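Local coordinates for protein phosphatidylinositol-specific phospholipase C (Listeria monocytogenes, PDB 2PLC) that belongs to the bacterial phosphatidylinositol-specific phospholipase C family and is built as a single-domain, irregular TIM-type alpha/beta barrel, at residues Lys4-Ser8 and Lys95-Thr100; Leu153-Glu157 and Phe171-Phe175; Pro178-Asp184 and Asn210-His216. One frame throughout, in Å; residues are numbered along the deposited sequence.

Overall arrangement
From the N terminus, residues 4-8 lie in the loop before strand 20-24 and meet 95-100, the end of helix 82-95 and the loop leading to strand 101-107; interaction 1 thus closes an 86-residue loop that includes strands 20-24 and 60-65. Interaction 2 comes next, in the mixed sheet: strand 152-157, also paired with 101-107, pairs in parallel with strand 169-174. Interaction 3, across helix 191-207, joins edge strand 180-183 of the parallel sheet to 212-216. The three follow in series, none nesting or crossing. Interactions 2 and 3 touch where Phe175 packs on Ile182 and Met173 on Asn179, joining the two sheets; interaction 1 touches neither, its nearest atoms about 5 and 9 Å away.

Interaction 1. Residues Lys4-Ser8 and Lys95-Thr100; sequences KQWMS and KNPKET
In this alpha/beta barrel of the TIM class, an N-terminal turn is fastened to the helix-to-strand loop at 95-100. Asn96, just past the end of helix 82-95, opens a type I beta turn to Glu99; Trp6 to Ser8 have helical phi/psi. Met7 faces Glu99 (CA-CA 5.3 Å) and Ser8 faces Lys98 (4.8 Å). Glu99, with chi1 and chi2 both m, sends its carboxylate to the backbone of the helical turn at Trp6-Ser8: Met7 N donates to Glu99 OE1 at 3.0 Å and Ser8 N to Glu99 OE2 at 2.9 Å. Arg59 forms a salt bridge with the same carboxylate, so the buried charge is balanced. Met7 (chi1 m, chi2 t) points toward the loop; its SD lies 3.4 Å from Thr100 CG2 and accepts a weak hydrogen bond from Thr100 N at 3.7 Å. At the other end Gln5 extends over Asn96, whose own amide nitrogen is bonded to Phe92 O, and Gln5 NE2 donates to Asn96 OD1 at 2.9 Å.

Interaction 2. Residues Leu153-Glu157 and Phe171-Phe175; sequences LLLSE and FGMQF
Leu153-Glu157 is extended throughout, whereas Phe171-Gln174 belongs to strand 169-174, which is broken at Gly172 and resumes at Met173-Gln174, and the end-to-end directions differ by 54°. Leu155 bridges Met173 (CA-CA 5.2 Å) and Ser156 bridges Gln174 (4.8 Å), both in parallel. Three backbone bonds set this register: Met173 N to Leu154 O (2.9 Å), Ser156 N to Met173 O (3.0 Å) and Phe175 N to Ser156 O (2.8 Å). Strand 152-157 lies between 101-107 and 169-174 in the barrel's mixed sheet; Leu153, Leu155 and Glu157 bond through their backbones to 101-107. Gly172, at phi 68°, leaves the regular strand; a CB there would clash with Leu154 O. A water bridges the strands, accepting from Ser156 OG (2.7 Å) and donating to Phe171 O (2.8 Å) and Met173 O (2.9 Å). On the Leu155 face, Leu155 CD2 meets Met173 CG at 3.6 Å. Glu157, salt-bridged to Arg104, sets OE1 over the Phe175 ring, 3.5 Å from Phe175 CD2; Arg104 also makes a cation-pi contact with that ring.

Interaction 3. Residues Pro178-Asp184 and Asn210-His216; sequences PNQVIQD and NKLFLNH
Strands 180-183 and 212-216 run parallel, 11° apart with axes 4.6 Å at closest, as the two strands of a beta-alpha-beta unit whose helix is 191-207. Pro178 O lies 3.2 Å from Lys211 CE, ahead of the strand proper. Asn179 O begins the ladder, accepting from Leu212 N at 2.8 Å. Gln180 pairs with Leu212 (CA-CA 4.5 Å), its CA 3.1 Å from Leu212 O. Val181 N donates to Leu212 O (2.6 Å) and Val181 O accepts from Leu214 N (2.8 Å). On the face it shares with Phe213, Val181 makes a CH-pi contact, CB 3.7 Å from the ring centroid, with Phe213 at chi1 m. Ile182 pairs with Leu214, its CG1 4.2 Å from Leu214 CB. Gln183 N donates to Leu214 O (3.0 Å), while Gln183 O receives both His216 N (3.0 Å) and His216 ND1 (2.9 Å); Asn215, beside Gln183, bonds through ND2 to Ile198 O of the helix. Asp184 OD1 then sits over the imidazole, 3.6 Å from His216 CG. The ladder is made of backbone bonds; at its C-terminal end His216 adds a side-chain bond, consistent with Gln183 O holding the imidazole in place at the strand end.

Interaction 1. Residues Lys4-Ser8 and Lys95-Thr100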
ATOM      1  N   LYS A   4     -11.721   7.315   9.302  1.00 33.18           N
ATOM      2  CA  LYS A   4     -12.248   5.955   9.242  1.00 33.17           C
ATOM      3  C   LYS A   4     -13.097   5.703   7.989  1.00 31.94           C
ATOM      4  O   LYS A   4     -13.201   4.567   7.520  1.00 33.26           O
ATOM      5  CB  LYS A   4     -13.053   5.662  10.509  1.00 37.53           C
ATOM      6  CG  LYS A   4     -13.464   4.214  10.674  1.00 48.97           C
ATOM      7  CD  LYS A   4     -14.013   3.960  12.067  1.00 60.71           C
ATOM      8  CE  LYS A   4     -15.276   4.767  12.334  1.00 63.52           C
ATOM      9  NZ  LYS A   4     -15.749   4.598  13.738  1.00 68.23           N
ATOM     10  N   GLN A   5     -13.680   6.768   7.437  1.00 34.53           N
ATOM     11  CA  GLN A   5     -14.515   6.658   6.242  1.00 33.15           C
ATOM     12  C   GLN A   5     -14.315   7.831   5.291  1.00 29.45           C
ATOM     13  O   GLN A   5     -15.278   8.335   4.719  1.00 32.26           O
ATOM     14  CB  GLN A   5     -15.994   6.580   6.633  1.00 37.57           C
ATOM     15  CG  GLN A   5     -16.343   5.419   7.551  1.00 50.26           C
ATOM     16  CD  GLN A   5     -17.833   5.267   7.770  1.00 54.30           C
ATOM     17  OE1 GLN A   5     -18.584   6.242   7.723  1.00 55.06           O
ATOM     18  NE2 GLN A   5     -18.273   4.033   8.004  1.00 55.71           N
ATOM     19  N   TRP A   6     -13.065   8.243   5.092  1.00 28.84           N
ATOM     20  CA  TRP A   6     -12.777   9.378   4.217  1.00 22.78           C
ATOM     21  C   TRP A   6     -13.087   9.172   2.738  1.00 26.05           C
ATOM     22  O   TRP A   6     -13.538  10.104   2.073  1.00 31.17           O
ATOM     23  CB  TRP A   6     -11.336   9.872   4.399  1.00 23.14           C
ATOM     24  CG  TRP A   6     -10.243   8.932   3.921  1.00 24.34           C
ATOM     25  CD1 TRP A   6      -9.656   7.919   4.632  1.00 25.78           C
ATOM     26  CD2 TRP A   6      -9.545   8.993   2.666  1.00 25.87           C
ATOM     27  NE1 TRP A   6      -8.629   7.358   3.904  1.00 19.63           N
ATOM     28  CE2 TRP A   6      -8.539   7.996   2.696  1.00 23.36           C
ATOM     29  CE3 TRP A   6      -9.667   9.797   1.522  1.00 21.57           C
ATOM     30  CZ2 TRP A   6      -7.663   7.784   1.628  1.00 21.37           C
ATOM     31  CZ3 TRP A   6      -8.795   9.586   0.462  1.00 21.47           C
ATOM     32  CH2 TRP A   6      -7.804   8.587   0.522  1.00 22.24           C
ATOM     33  N   MET A   7     -12.877   7.960   2.225  1.00 23.57           N
ATOM     34  CA  MET A   7     -13.140   7.680   0.810  1.00 28.18           C
ATOM     35  C   MET A   7     -14.623   7.656   0.447  1.00 29.32           C
ATOM     36  O   MET A   7     -14.986   7.885  -0.705  1.00 30.39           O
ATOM     37  CB  MET A   7     -12.490   6.361   0.379  1.00 25.12           C
ATOM     38  CG  MET A   7     -10.978   6.344   0.507  1.00 21.28           C
ATOM     39  SD  MET A   7     -10.275   4.843  -0.146  1.00 23.53           S
ATOM     40  CE  MET A   7      -9.325   5.461  -1.497  1.00 25.45           C
ATOM     41  N   SER A   8     -15.475   7.373   1.426  1.00 33.94           N
ATOM     42  CA  SER A   8     -16.916   7.321   1.199  1.00 34.10           C
ATOM     43  C   SER A   8     -17.459   8.691   0.805  1.00 32.90           C
ATOM     44  O   SER A   8     -18.479   8.789   0.125  1.00 41.44           O
ATOM     45  CB  SER A   8     -17.633   6.835   2.459  1.00 31.36           C
ATOM     46  OG  SER A   8     -17.504   7.772   3.508  1.00 38.76           O
ATOM     47  N   LYS A  95     -17.520  -3.068   7.911  1.00 33.10           N
ATOM     48  CA  LYS A  95     -17.968  -2.010   8.809  1.00 31.82           C
ATOM     49  C   LYS A  95     -18.042  -0.653   8.087  1.00 33.18           C
ATOM     50  O   LYS A  95     -18.921   0.163   8.365  1.00 40.41           O
ATOM     51  CB  LYS A  95     -17.009  -1.930   9.997  1.00 40.09           C
ATOM     52  CG  LYS A  95     -17.632  -1.462  11.304  1.00 55.80           C
ATOM     53  CD  LYS A  95     -16.692  -0.519  12.045  1.00 63.36           C
ATOM     54  CE  LYS A  95     -15.289  -1.092  12.142  1.00 66.48           C
ATOM     55  NZ  LYS A  95     -14.267  -0.015  12.011  1.00 64.71           N
ATOM     56  N   ASN A  96     -17.104  -0.422   7.170  1.00 31.15           N
ATOM     57  CA  ASN A  96     -17.036   0.816   6.390  1.00 31.50           C
ATOM     58  C   ASN A  96     -17.006   0.384   4.923  1.00 29.41           C
ATOM     59  O   ASN A  96     -15.961   0.426   4.275  1.00 27.07           O
ATOM     60  CB  ASN A  96     -15.758   1.576   6.743  1.00 27.41           C
ATOM     61  CG  ASN A  96     -15.511   1.620   8.234  1.00 25.30           C
ATOM     62  OD1 ASN A  96     -16.058   2.462   8.943  1.00 27.05           O
ATOM     63  ND2 ASN A  96     -14.702   0.687   8.725  1.00 31.37           N
ATOM     64  N   PRO A  97     -18.176   0.000   4.378  1.00 28.87           N
ATOM     65  CA  PRO A  97     -18.405  -0.475   3.009  1.00 33.15           C
ATOM     66  C   PRO A  97     -18.136   0.426   1.800  1.00 33.66           C
ATOM     67  O   PRO A  97     -18.237  -0.039   0.665  1.00 32.08           O
ATOM     68  CB  PRO A  97     -19.858  -0.934   3.060  1.00 29.21           C
ATOM     69  CG  PRO A  97     -20.467   0.056   3.981  1.00 29.91           C
ATOM     70  CD  PRO A  97     -19.459   0.121   5.096  1.00 26.02           C
ATOM     71  N   LYS A  98     -17.810   1.697   2.016  1.00 31.83           N
ATOM     72  CA  LYS A  98     -17.539   2.582   0.884  1.00 38.85           C
ATOM     73  C   LYS A  98     -16.048   2.802   0.644  1.00 35.98           C
ATOM     74  O   LYS A  98     -15.658   3.386  -0.366  1.00 40.85           O
ATOM     75  CB  LYS A  98     -18.257   3.925   1.051  1.00 44.01           C
ATOM     76  CG  LYS A  98     -19.778   3.860   0.910  1.00 52.41           C
ATOM     77  CD  LYS A  98     -20.195   3.449  -0.496  1.00 59.40           C
ATOM     78  CE  LYS A  98     -21.708   3.392  -0.635  1.00 67.70           C
ATOM     79  NZ  LYS A  98     -22.118   2.978  -2.005  1.00 67.18           N
ATOM     80  N   GLU A  99     -15.223   2.315   1.568  1.00 30.45           N
ATOM     81  CA  GLU A  99     -13.773   2.450   1.465  1.00 24.76           C
ATOM     82  C   GLU A  99     -13.200   1.382   0.547  1.00 21.52           C
ATOM     83  O   GLU A  99     -13.853   0.384   0.263  1.00 24.60           O
ATOM     84  CB  GLU A  99     -13.122   2.316   2.844  1.00 21.99           C
ATOM     85  CG  GLU A  99     -13.665   3.253   3.902  1.00 19.55           C
ATOM     86  CD  GLU A  99     -13.565   4.707   3.509  1.00 18.25           C
ATOM     87  OE1 GLU A  99     -12.437   5.215   3.369  1.00 22.17           O
ATOM     88  OE2 GLU A  99     -14.619   5.349   3.353  1.00 28.61           O
ATOM     89  N   THR A 100     -11.986   1.621   0.062  1.00 24.34           N
ATOM     90  CA  THR A 100     -11.295   0.677  -0.808  1.00 20.29           C
ATOM     91  C   THR A 100      -9.852   0.569  -0.341  1.00 23.37           C
ATOM     92  O   THR A 100      -9.254   1.548   0.108  1.00 25.26           O
ATOM     93  CB  THR A 100     -11.339   1.086  -2.308  1.00 23.09           C
ATOM     94  OG1 THR A 100     -10.434   0.261  -3.059  1.00 27.52           O
ATOM     95  CG2 THR A 100     -10.960   2.537  -2.493  1.00 34.89           C
TER

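Interaction 2. Residues Leu153-Glu157 and Phe171-Phe175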
ATOM      1  N   LEU A 153      -8.097  -3.911  -3.962  1.00 21.25           N
ATOM      2  CA  LEU A 153      -7.439  -3.886  -5.260  1.00 16.53           C
ATOM      3  C   LEU A 153      -6.098  -4.571  -5.008  1.00 14.08           C
ATOM      4  O   LEU A 153      -5.207  -3.989  -4.403  1.00 13.18           O
ATOM      5  CB  LEU A 153      -7.227  -2.447  -5.747  1.00 15.75           C
ATOM      6  CG  LEU A 153      -6.426  -2.346  -7.052  1.00 18.81           C
ATOM      7  CD1 LEU A 153      -7.041  -3.253  -8.114  1.00 23.69           C
ATOM      8  CD2 LEU A 153      -6.375  -0.918  -7.538  1.00 23.22           C
ATOM      9  N   LEU A 154      -5.969  -5.814  -5.450  1.00 17.00           N
ATOM     10  CA  LEU A 154      -4.743  -6.584  -5.244  1.00 15.08           C
ATOM     11  C   LEU A 154      -3.621  -6.293  -6.238  1.00 21.63           C
ATOM     12  O   LEU A 154      -3.846  -6.213  -7.442  1.00 25.56           O
ATOM     13  CB  LEU A 154      -5.068  -8.085  -5.273  1.00  6.24           C
ATOM     14  CG  LEU A 154      -3.937  -9.085  -5.010  1.00 15.13           C
ATOM     15  CD1 LEU A 154      -3.477  -8.974  -3.573  1.00 10.85           C
ATOM     16  CD2 LEU A 154      -4.416 -10.503  -5.288  1.00  7.25           C
ATOM     17  N   LEU A 155      -2.406  -6.133  -5.720  1.00 23.35           N
ATOM     18  CA  LEU A 155      -1.234  -5.903  -6.558  1.00 24.38           C
ATOM     19  C   LEU A 155      -0.297  -7.059  -6.245  1.00 22.37           C
ATOM     20  O   LEU A 155       0.410  -7.037  -5.239  1.00 20.92           O
ATOM     21  CB  LEU A 155      -0.565  -4.566  -6.225  1.00 14.76           C
ATOM     22  CG  LEU A 155      -1.380  -3.297  -6.481  1.00 16.45           C
ATOM     23  CD1 LEU A 155      -0.565  -2.073  -6.099  1.00 13.16           C
ATOM     24  CD2 LEU A 155      -1.776  -3.230  -7.943  1.00 13.75           C
ATOM     25  N   SER A 156      -0.351  -8.098  -7.076  1.00 24.02           N
ATOM     26  CA  SER A 156       0.468  -9.295  -6.883  1.00 25.82           C
ATOM     27  C   SER A 156       1.911  -9.178  -7.330  1.00 25.76           C
ATOM     28  O   SER A 156       2.199  -8.724  -8.435  1.00 28.26           O
ATOM     29  CB  SER A 156      -0.161 -10.500  -7.581  1.00 25.94           C
ATOM     30  OG  SER A 156      -1.393 -10.845  -6.985  1.00 34.31           O
ATOM     31  N   GLU A 157       2.809  -9.653  -6.475  1.00 27.23           N
ATOM     32  CA  GLU A 157       4.233  -9.647  -6.760  1.00 32.45           C
ATOM     33  C   GLU A 157       4.815 -11.004  -6.394  1.00 38.19           C
ATOM     34  O   GLU A 157       4.882 -11.371  -5.217  1.00 38.50           O
ATOM     35  CB  GLU A 157       4.941  -8.552  -5.965  1.00 21.87           C
ATOM     36  CG  GLU A 157       6.437  -8.485  -6.215  1.00 24.46           C
ATOM     37  CD  GLU A 157       7.106  -7.319  -5.515  1.00 24.88           C
ATOM     38  OE1 GLU A 157       6.459  -6.667  -4.672  1.00 29.36           O
ATOM     39  OE2 GLU A 157       8.290  -7.051  -5.809  1.00 34.32           O
ATOM     40  N   PHE A 171      -7.915 -11.560 -10.350  1.00 34.49           N
ATOM     41  CA  PHE A 171      -7.958 -10.802  -9.102  1.00 31.87           C
ATOM     42  C   PHE A 171      -6.983  -9.634  -9.066  1.00 32.50           C
ATOM     43  O   PHE A 171      -5.791  -9.806  -8.812  1.00 32.37           O
ATOM     44  CB  PHE A 171      -7.731 -11.737  -7.910  1.00 30.95           C
ATOM     45  CG  PHE A 171      -8.895 -12.644  -7.631  1.00 34.38           C
ATOM     46  CD1 PHE A 171      -9.295 -13.597  -8.565  1.00 38.24           C
ATOM     47  CD2 PHE A 171      -9.616 -12.522  -6.449  1.00 34.81           C
ATOM     48  CE1 PHE A 171     -10.398 -14.412  -8.325  1.00 42.16           C
ATOM     49  CE2 PHE A 171     -10.721 -13.332  -6.197  1.00 34.13           C
ATOM     50  CZ  PHE A 171     -11.114 -14.279  -7.137  1.00 41.27           C
ATOM     51  N   GLY A 172      -7.514  -8.439  -9.301  1.00 30.12           N
ATOM     52  CA  GLY A 172      -6.684  -7.252  -9.306  1.00 31.45           C
ATOM     53  C   GLY A 172      -5.726  -7.221 -10.480  1.00 32.28           C
ATOM     54  O   GLY A 172      -6.093  -7.567 -11.605  1.00 36.63           O
ATOM     55  N   MET A 173      -4.485  -6.829 -10.206  1.00 28.74           N
ATOM     56  CA  MET A 173      -3.452  -6.735 -11.233  1.00 28.42           C
ATOM     57  C   MET A 173      -2.055  -7.048 -10.700  1.00 27.27           C
ATOM     58  O   MET A 173      -1.860  -7.277  -9.507  1.00 32.08           O
ATOM     59  CB  MET A 173      -3.482  -5.341 -11.882  1.00 34.25           C
ATOM     60  CG  MET A 173      -3.692  -4.196 -10.893  1.00 33.70           C
ATOM     61  SD  MET A 173      -3.998  -2.578 -11.641  1.00 39.29           S
ATOM     62  CE  MET A 173      -5.703  -2.739 -12.159  1.00 29.03           C
ATOM     63  N   GLN A 174      -1.089  -7.058 -11.608  1.00 25.60           N
ATOM     64  CA  GLN A 174       0.299  -7.344 -11.282  1.00 30.26           C
ATOM     65  C   GLN A 174       1.038  -6.109 -10.762  1.00 29.57           C
ATOM     66  O   GLN A 174       0.891  -5.009 -11.299  1.00 32.67           O
ATOM     67  CB  GLN A 174       1.007  -7.866 -12.531  1.00 29.31           C
ATOM     68  CG  GLN A 174       2.464  -8.210 -12.325  1.00 42.91           C
ATOM     69  CD  GLN A 174       3.294  -7.967 -13.568  1.00 58.33           C
ATOM     70  OE1 GLN A 174       2.762  -7.865 -14.681  1.00 66.33           O
ATOM     71  NE2 GLN A 174       4.605  -7.853 -13.386  1.00 61.56           N
ATOM     72  N   PHE A 175       1.827  -6.299  -9.707  1.00 30.33           N
ATOM     73  CA  PHE A 175       2.615  -5.219  -9.131  1.00 26.68           C
ATOM     74  C   PHE A 175       3.718  -4.950 -10.139  1.00 27.38           C
ATOM     75  O   PHE A 175       4.410  -5.875 -10.562  1.00 29.65           O
ATOM     76  CB  PHE A 175       3.226  -5.657  -7.796  1.00 21.97           C
ATOM     77  CG  PHE A 175       4.050  -4.593  -7.123  1.00 23.19           C
ATOM     78  CD1 PHE A 175       3.445  -3.607  -6.354  1.00 24.25           C
ATOM     79  CD2 PHE A 175       5.436  -4.581  -7.248  1.00 23.14           C
ATOM     80  CE1 PHE A 175       4.206  -2.626  -5.719  1.00 20.22           C
ATOM     81  CE2 PHE A 175       6.205  -3.602  -6.615  1.00 20.74           C
ATOM     82  CZ  PHE A 175       5.587  -2.625  -5.850  1.00 18.57           C
TER
HETATM   83  O   HOH W   1      -3.028  -9.887  -8.943  1.00 33.25           O

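Interaction 3. Residues Pro178-Asp184 and Asn210-His216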
ATOM      1  N   PRO A 178       2.592  -2.047 -16.463  1.00 32.26           N
ATOM      2  CA  PRO A 178       2.813  -0.815 -17.229  1.00 31.50           C
ATOM      3  C   PRO A 178       2.002   0.396 -16.782  1.00 28.27           C
ATOM      4  O   PRO A 178       2.403   1.534 -17.032  1.00 32.21           O
ATOM      5  CB  PRO A 178       2.440  -1.234 -18.647  1.00 30.63           C
ATOM      6  CG  PRO A 178       2.843  -2.659 -18.679  1.00 37.74           C
ATOM      7  CD  PRO A 178       2.295  -3.166 -17.374  1.00 33.75           C
ATOM      8  N   ASN A 179       0.865   0.150 -16.133  1.00 28.12           N
ATOM      9  CA  ASN A 179      -0.011   1.226 -15.657  1.00 22.34           C
ATOM     10  C   ASN A 179       0.404   1.812 -14.302  1.00 26.29           C
ATOM     11  O   ASN A 179      -0.304   2.651 -13.732  1.00 20.80           O
ATOM     12  CB  ASN A 179      -1.463   0.732 -15.591  1.00 25.45           C
ATOM     13  CG  ASN A 179      -1.638  -0.471 -14.672  1.00 30.57           C
ATOM     14  OD1 ASN A 179      -0.665  -1.094 -14.248  1.00 25.70           O
ATOM     15  ND2 ASN A 179      -2.886  -0.801 -14.363  1.00 35.85           N
ATOM     16  N   GLN A 180       1.550   1.368 -13.798  1.00 23.92           N
ATOM     17  CA  GLN A 180       2.066   1.826 -12.515  1.00 21.86           C
ATOM     18  C   GLN A 180       3.431   2.482 -12.646  1.00 22.32           C
ATOM     19  O   GLN A 180       4.237   2.089 -13.481  1.00 27.51           O
ATOM     20  CB  GLN A 180       2.196   0.643 -11.562  1.00 21.02           C
ATOM     21  CG  GLN A 180       0.888   0.086 -11.051  1.00 18.32           C
ATOM     22  CD  GLN A 180       1.003  -1.370 -10.654  1.00 23.72           C
ATOM     23  OE1 GLN A 180       0.202  -2.201 -11.077  1.00 27.23           O
ATOM     24  NE2 GLN A 180       2.011  -1.691  -9.856  1.00 17.37           N
ATOM     25  N   VAL A 181       3.680   3.492 -11.822  1.00 22.51           N
ATOM     26  CA  VAL A 181       4.969   4.175 -11.804  1.00 22.96           C
ATOM     27  C   VAL A 181       5.478   4.011 -10.376  1.00 25.30           C
ATOM     28  O   VAL A 181       4.850   4.493  -9.430  1.00 25.39           O
ATOM     29  CB  VAL A 181       4.831   5.669 -12.144  1.00 23.45           C
ATOM     30  CG1 VAL A 181       6.192   6.345 -12.083  1.00 19.85           C
ATOM     31  CG2 VAL A 181       4.233   5.834 -13.530  1.00 27.00           C
ATOM     32  N   ILE A 182       6.608   3.323 -10.224  1.00 20.17           N
ATOM     33  CA  ILE A 182       7.164   3.059  -8.899  1.00 20.33           C
ATOM     34  C   ILE A 182       8.490   3.743  -8.537  1.00 22.82           C
ATOM     35  O   ILE A 182       9.480   3.649  -9.264  1.00 27.51           O
ATOM     36  CB  ILE A 182       7.316   1.528  -8.665  1.00 20.72           C
ATOM     37  CG1 ILE A 182       5.976   0.829  -8.905  1.00 22.13           C
ATOM     38  CG2 ILE A 182       7.801   1.242  -7.238  1.00 21.96           C
ATOM     39  CD1 ILE A 182       6.043  -0.669  -8.825  1.00 26.85           C
ATOM     40  N   GLN A 183       8.482   4.450  -7.412  1.00 22.76           N
ATOM     41  CA  GLN A 183       9.682   5.096  -6.901  1.00 25.43           C
ATOM     42  C   GLN A 183       9.998   4.306  -5.634  1.00 22.71           C
ATOM     43  O   GLN A 183       9.276   4.393  -4.639  1.00 21.34           O
ATOM     44  CB  GLN A 183       9.438   6.574  -6.576  1.00 20.53           C
ATOM     45  CG  GLN A 183      10.683   7.328  -6.082  1.00 15.44           C
ATOM     46  CD  GLN A 183      10.935   7.172  -4.586  1.00 17.56           C
ATOM     47  OE1 GLN A 183      10.248   7.777  -3.768  1.00 21.74           O
ATOM     48  NE2 GLN A 183      11.929   6.365  -4.228  1.00 11.67           N
ATOM     49  N   ASP A 184      11.044   3.492  -5.700  1.00 17.87           N
ATOM     50  CA  ASP A 184      11.438   2.672  -4.570  1.00 15.44           C
ATOM     51  C   ASP A 184      12.948   2.657  -4.384  1.00 17.29           C
ATOM     52  O   ASP A 184      13.574   1.594  -4.356  1.00 20.72           O
ATOM     53  CB  ASP A 184      10.906   1.250  -4.749  1.00 18.84           C
ATOM     54  CG  ASP A 184      11.015   0.414  -3.483  1.00 18.63           C
ATOM     55  OD1 ASP A 184      11.122   0.986  -2.381  1.00 21.89           O
ATOM     56  OD2 ASP A 184      10.980  -0.825  -3.598  1.00 29.81           O
ATOM     57  N   ASN A 210      -3.863   8.567 -15.676  1.00 42.53           N
ATOM     58  CA  ASN A 210      -4.129   7.226 -16.179  1.00 42.14           C
ATOM     59  C   ASN A 210      -3.145   6.191 -15.634  1.00 38.31           C
ATOM     60  O   ASN A 210      -3.113   5.053 -16.107  1.00 42.74           O
ATOM     61  CB  ASN A 210      -4.089   7.233 -17.711  1.00 50.12           C
ATOM     62  CG  ASN A 210      -2.705   7.556 -18.263  1.00 57.62           C
ATOM     63  OD1 ASN A 210      -2.276   6.969 -19.255  1.00 66.30           O
ATOM     64  ND2 ASN A 210      -2.002   8.487 -17.619  1.00 53.78           N
ATOM     65  N   LYS A 211      -2.349   6.586 -14.641  1.00 36.46           N
ATOM     66  CA  LYS A 211      -1.365   5.689 -14.041  1.00 27.73           C
ATOM     67  C   LYS A 211      -1.327   5.769 -12.526  1.00 25.19           C
ATOM     68  O   LYS A 211      -1.635   6.806 -11.940  1.00 25.65           O
ATOM     69  CB  LYS A 211       0.035   5.978 -14.591  1.00 31.96           C
ATOM     70  CG  LYS A 211       0.323   5.331 -15.930  1.00 33.06           C
ATOM     71  CD  LYS A 211       1.721   5.665 -16.405  1.00 37.91           C
ATOM     72  CE  LYS A 211       2.169   4.736 -17.523  1.00 42.16           C
ATOM     73  NZ  LYS A 211       1.307   4.810 -18.734  1.00 54.74           N
ATOM     74  N   LEU A 212      -0.979   4.652 -11.896  1.00 20.62           N
ATOM     75  CA  LEU A 212      -0.872   4.594 -10.443  1.00 21.62           C
ATOM     76  C   LEU A 212       0.572   4.856 -10.046  1.00 20.74           C
ATOM     77  O   LEU A 212       1.484   4.213 -10.563  1.00 23.87           O
ATOM     78  CB  LEU A 212      -1.296   3.225  -9.911  1.00 29.21           C
ATOM     79  CG  LEU A 212      -2.767   3.016  -9.558  1.00 24.63           C
ATOM     80  CD1 LEU A 212      -2.964   1.596  -9.074  1.00 28.19           C
ATOM     81  CD2 LEU A 212      -3.190   4.004  -8.484  1.00 27.47           C
ATOM     82  N   PHE A 213       0.773   5.830  -9.164  1.00 16.21           N
ATOM     83  CA  PHE A 213       2.108   6.175  -8.688  1.00 20.48           C
ATOM     84  C   PHE A 213       2.325   5.686  -7.258  1.00 22.78           C
ATOM     85  O   PHE A 213       1.591   6.072  -6.344  1.00 23.62           O
ATOM     86  CB  PHE A 213       2.326   7.686  -8.743  1.00 18.74           C
ATOM     87  CG  PHE A 213       2.599   8.216 -10.126  1.00 23.07           C
ATOM     88  CD1 PHE A 213       1.574   8.323 -11.061  1.00 23.12           C
ATOM     89  CD2 PHE A 213       3.878   8.623 -10.487  1.00 23.03           C
ATOM     90  CE1 PHE A 213       1.823   8.829 -12.336  1.00 24.88           C
ATOM     91  CE2 PHE A 213       4.136   9.130 -11.757  1.00 23.85           C
ATOM     92  CZ  PHE A 213       3.107   9.232 -12.682  1.00 25.66           C
ATOM     93  N   LEU A 214       3.294   4.787  -7.086  1.00 16.23           N
ATOM     94  CA  LEU A 214       3.643   4.256  -5.773  1.00 12.29           C
ATOM     95  C   LEU A 214       4.912   5.003  -5.367  1.00 11.70           C
ATOM     96  O   LEU A 214       6.008   4.681  -5.812  1.00 17.36           O
ATOM     97  CB  LEU A 214       3.895   2.744  -5.844  1.00 15.55           C
ATOM     98  CG  LEU A 214       2.736   1.751  -6.043  1.00 21.74           C
ATOM     99  CD1 LEU A 214       1.805   1.809  -4.866  1.00 28.44           C
ATOM    100  CD2 LEU A 214       1.972   2.015  -7.325  1.00 21.02           C
ATOM    101  N   ASN A 215       4.741   6.026  -4.542  1.00 17.34           N
ATOM    102  CA  ASN A 215       5.839   6.876  -4.094  1.00 14.84           C
ATOM    103  C   ASN A 215       6.346   6.507  -2.687  1.00 13.47           C
ATOM    104  O   ASN A 215       5.763   6.912  -1.685  1.00 17.20           O
ATOM    105  CB  ASN A 215       5.341   8.327  -4.121  1.00 15.23           C
ATOM    106  CG  ASN A 215       6.459   9.346  -4.189  1.00 19.88           C
ATOM    107  OD1 ASN A 215       7.644   9.015  -4.106  1.00 26.97           O
ATOM    108  ND2 ASN A 215       6.081  10.607  -4.351  1.00 19.65           N
ATOM    109  N   HIS A 216       7.440   5.751  -2.618  1.00 11.66           N
ATOM    110  CA  HIS A 216       8.013   5.346  -1.336  1.00 12.78           C
ATOM    111  C   HIS A 216       8.807   6.421  -0.608  1.00 12.31           C
ATOM    112  O   HIS A 216       9.823   6.906  -1.107  1.00 16.30           O
ATOM    113  CB  HIS A 216       8.906   4.116  -1.506  1.00  5.13           C
ATOM    114  CG  HIS A 216       8.147   2.856  -1.771  1.00 16.29           C
ATOM    115  ND1 HIS A 216       7.797   2.452  -3.040  1.00 15.12           N
ATOM    116  CD2 HIS A 216       7.643   1.924  -0.926  1.00 14.77           C
ATOM    117  CE1 HIS A 216       7.109   1.326  -2.966  1.00 20.05           C
ATOM    118  NE2 HIS A 216       7.001   0.985  -1.695  1.00 15.34           N
TER